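Local coordinates for protein glycosyl hydrolase, family 38 (Enterococcus faecalis, PDB 5KBP) that probably hydrolyses alpha-mannosidic linkages in carbohydrates, as a metal-binding glycoside hydrolase of family 38, at residues A[612-620]-A[667-675]. Sequence-based numbering, arbitrary orientation.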
# COMPACT_ATOMS: atom_id res chain seq x y z
N LEU A 612 19.75 24.07 -14.16
CA LEU A 612 20.43 22.91 -13.62
C LEU A 612 20.63 21.84 -14.69
O LEU A 612 19.82 21.72 -15.61
CB LEU A 612 19.65 22.31 -12.44
CG LEU A 612 19.50 23.18 -11.20
CD1 LEU A 612 18.85 22.40 -10.08
CD2 LEU A 612 20.86 23.72 -10.76
N PRO A 613 21.71 21.07 -14.60
CA PRO A 613 21.86 19.91 -15.48
C PRO A 613 20.69 18.95 -15.31
O PRO A 613 20.22 18.71 -14.20
CB PRO A 613 23.18 19.28 -15.01
CG PRO A 613 23.94 20.41 -14.40
CD PRO A 613 22.90 21.28 -13.75
N VAL A 614 20.21 18.42 -16.44
CA VAL A 614 19.04 17.55 -16.40
C VAL A 614 19.33 16.29 -15.59
O VAL A 614 18.46 15.79 -14.86
CB VAL A 614 18.59 17.21 -17.84
CG1 VAL A 614 17.39 16.28 -17.82
CG2 VAL A 614 18.26 18.49 -18.59
N ALA A 615 20.54 15.77 -15.70
CA ALA A 615 20.97 14.58 -14.96
C ALA A 615 22.49 14.48 -15.12
O ALA A 615 23.15 15.43 -15.54
CB ALA A 615 20.27 13.33 -15.48
N ALA A 616 23.04 13.32 -14.76
CA ALA A 616 24.41 13.02 -15.14
C ALA A 616 24.44 12.55 -16.59
O ALA A 616 23.42 12.20 -17.18
CB ALA A 616 24.99 11.95 -14.22
N ASP A 617 25.64 12.56 -17.17
CA ASP A 617 25.77 12.17 -18.56
C ASP A 617 25.57 10.66 -18.70
O ASP A 617 25.40 9.93 -17.72
CB ASP A 617 27.11 12.62 -19.13
CG ASP A 617 28.29 12.22 -18.26
OD1 ASP A 617 28.29 11.09 -17.73
OD2 ASP A 617 29.21 13.05 -18.10
N GLU A 618 25.59 10.19 -19.95
CA GLU A 618 25.33 8.79 -20.25
C GLU A 618 26.33 7.84 -19.61
O GLU A 618 26.08 6.63 -19.58
CB GLU A 618 25.31 8.57 -21.76
CG GLU A 618 26.64 8.87 -22.46
CD GLU A 618 26.86 10.36 -22.68
OE1 GLU A 618 25.90 11.14 -22.52
OE2 GLU A 618 28.00 10.74 -23.01
N ARG A 619 27.46 8.35 -19.10
CA ARG A 619 28.46 7.48 -18.51
C ARG A 619 28.04 6.93 -17.15
O ARG A 619 28.62 5.93 -16.70
CB ARG A 619 29.79 8.23 -18.37
CG ARG A 619 30.39 8.65 -19.71
CD ARG A 619 30.79 10.12 -19.72
NE ARG A 619 31.97 10.39 -18.90
CZ ARG A 619 32.45 11.61 -18.67
NH1 ARG A 619 31.85 12.67 -19.19
NH2 ARG A 619 33.53 11.77 -17.92
N LEU A 620 27.05 7.53 -16.49
CA LEU A 620 26.66 7.06 -15.17
C LEU A 620 25.97 5.71 -15.23
O LEU A 620 26.22 4.84 -14.38
CB LEU A 620 25.76 8.09 -14.48
CG LEU A 620 25.26 7.66 -13.10
CD1 LEU A 620 26.43 7.39 -12.15
CD2 LEU A 620 24.32 8.69 -12.51
N ASN A 667 10.57 19.19 -8.80
CA ASN A 667 11.84 18.54 -9.10
C ASN A 667 11.69 17.68 -10.35
O ASN A 667 11.14 16.58 -10.31
CB ASN A 667 12.31 17.71 -7.92
CG ASN A 667 13.68 17.11 -8.14
OD1 ASN A 667 13.88 15.91 -7.94
ND2 ASN A 667 14.62 17.93 -8.57
N GLN A 668 12.18 18.20 -11.48
CA GLN A 668 12.30 17.43 -12.71
C GLN A 668 13.76 17.19 -13.07
O GLN A 668 14.11 16.99 -14.24
CB GLN A 668 11.57 18.14 -13.86
CG GLN A 668 10.07 18.29 -13.63
CD GLN A 668 9.37 16.95 -13.47
OE1 GLN A 668 9.74 15.96 -14.10
NE2 GLN A 668 8.35 16.92 -12.62
N ILE A 669 14.63 17.20 -12.06
CA ILE A 669 16.07 17.06 -12.23
C ILE A 669 16.50 15.76 -11.55
O ILE A 669 15.97 15.40 -10.50
CB ILE A 669 16.82 18.27 -11.64
CG1 ILE A 669 16.35 19.56 -12.31
CG2 ILE A 669 18.32 18.11 -11.78
CD1 ILE A 669 16.56 19.58 -13.81
N LYS A 670 17.46 15.07 -12.16
CA LYS A 670 17.96 13.81 -11.66
C LYS A 670 19.43 13.93 -11.29
O LYS A 670 20.15 14.82 -11.76
CB LYS A 670 17.78 12.69 -12.69
CG LYS A 670 16.33 12.45 -13.08
CD LYS A 670 16.22 11.42 -14.20
CE LYS A 670 14.78 11.23 -14.64
NZ LYS A 670 14.66 10.27 -15.78
N ASP A 671 19.88 13.01 -10.42
CA ASP A 671 21.29 12.86 -10.07
C ASP A 671 21.87 14.14 -9.48
O ASP A 671 22.91 14.64 -9.91
CB ASP A 671 22.11 12.39 -11.27
CG ASP A 671 21.62 11.07 -11.83
OD1 ASP A 671 21.34 10.15 -11.04
OD2 ASP A 671 21.52 10.96 -13.07
N HIS A 672 21.19 14.69 -8.47
CA HIS A 672 21.63 15.94 -7.87
C HIS A 672 21.16 16.00 -6.42
O HIS A 672 20.36 15.19 -5.96
CB HIS A 672 21.10 17.15 -8.65
CG HIS A 672 19.64 17.39 -8.46
ND1 HIS A 672 19.13 18.61 -8.07
CD2 HIS A 672 18.57 16.57 -8.62
CE1 HIS A 672 17.81 18.52 -7.99
NE2 HIS A 672 17.45 17.30 -8.32
N ARG A 673 21.69 17.00 -5.70
CA ARG A 673 21.33 17.25 -4.31
C ARG A 673 21.17 18.75 -4.12
O ARG A 673 22.07 19.52 -4.49
CB ARG A 673 22.39 16.70 -3.35
CG ARG A 673 22.09 16.98 -1.88
CD ARG A 673 23.33 16.81 -1.02
NE ARG A 673 24.38 17.74 -1.42
CZ ARG A 673 25.59 17.80 -0.86
NH1 ARG A 673 26.48 18.68 -1.29
NH2 ARG A 673 25.90 16.98 0.13
N LEU A 674 20.04 19.16 -3.55
CA LEU A 674 19.75 20.57 -3.30
C LEU A 674 19.76 20.82 -1.80
O LEU A 674 19.11 20.10 -1.03
CB LEU A 674 18.39 20.96 -3.88
CG LEU A 674 17.96 22.40 -3.64
CD1 LEU A 674 18.82 23.37 -4.44
CD2 LEU A 674 16.48 22.58 -3.98
N ARG A 675 20.49 21.85 -1.38
CA ARG A 675 20.60 22.22 0.03
C ARG A 675 20.32 23.71 0.19
O ARG A 675 20.34 24.47 -0.78
CB ARG A 675 21.98 21.89 0.60
CG ARG A 675 22.61 20.61 0.06
CD ARG A 675 24.12 20.73 0.02
NE ARG A 675 24.75 20.46 1.30
CZ ARG A 675 26.01 20.76 1.60
NH1 ARG A 675 26.78 21.36 0.70
NH2 ARG A 675 26.50 20.47 2.79
O HOH W 1 21.52 16.95 -12.55
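Lys-670 N donates to Val-614 O over 3.0 Å, and the angle of 167° at the hydrogen makes this bond nearly straight. A second link, longer at 3.3 Å, runs from Ala-616 N to Asp-671 OD2, which accepts through its anti lone pair. In Asp-671, chi1 of -59° sets CG anti to the carbonyl carbon, on the side of the backbone N, and chi2 of -44° then aims OD2 at Ala-616 N. Between these two bonds, Ala-615 CA points its hydrogen at Lys-670 O, 3.3 Å away, in a CA-H...O contact. The same carbonyl takes a hydrogen bond from a water that also donates to Pro-613 O, bridging the two backbones.

Methyl groups pack against polar atoms at both ends of this seam. Leu-620 comes from the opposite direction, its CD2 methyl lying over one face of the carboxylate, 3.6 Å from both OD1 and OD2 of Asp-671. At the other end, Ile-669 puts CG2 3.1 Å from Pro-613 O and, on its own segment, over the centre of the His-672 ring, 3.5 Å above the plane; ND1 of that ring is hydrogen-bonded to Asp-564. Leu-612 CB adds a looser apolar contact with Ile-669 CG1, at 4.3 Å.

Within the family 38 C-terminal domain, the link from strand 601-613 to helix 619-625 packs on the connection between strands 659-667 and 672-679, which belong to different antiparallel sheets.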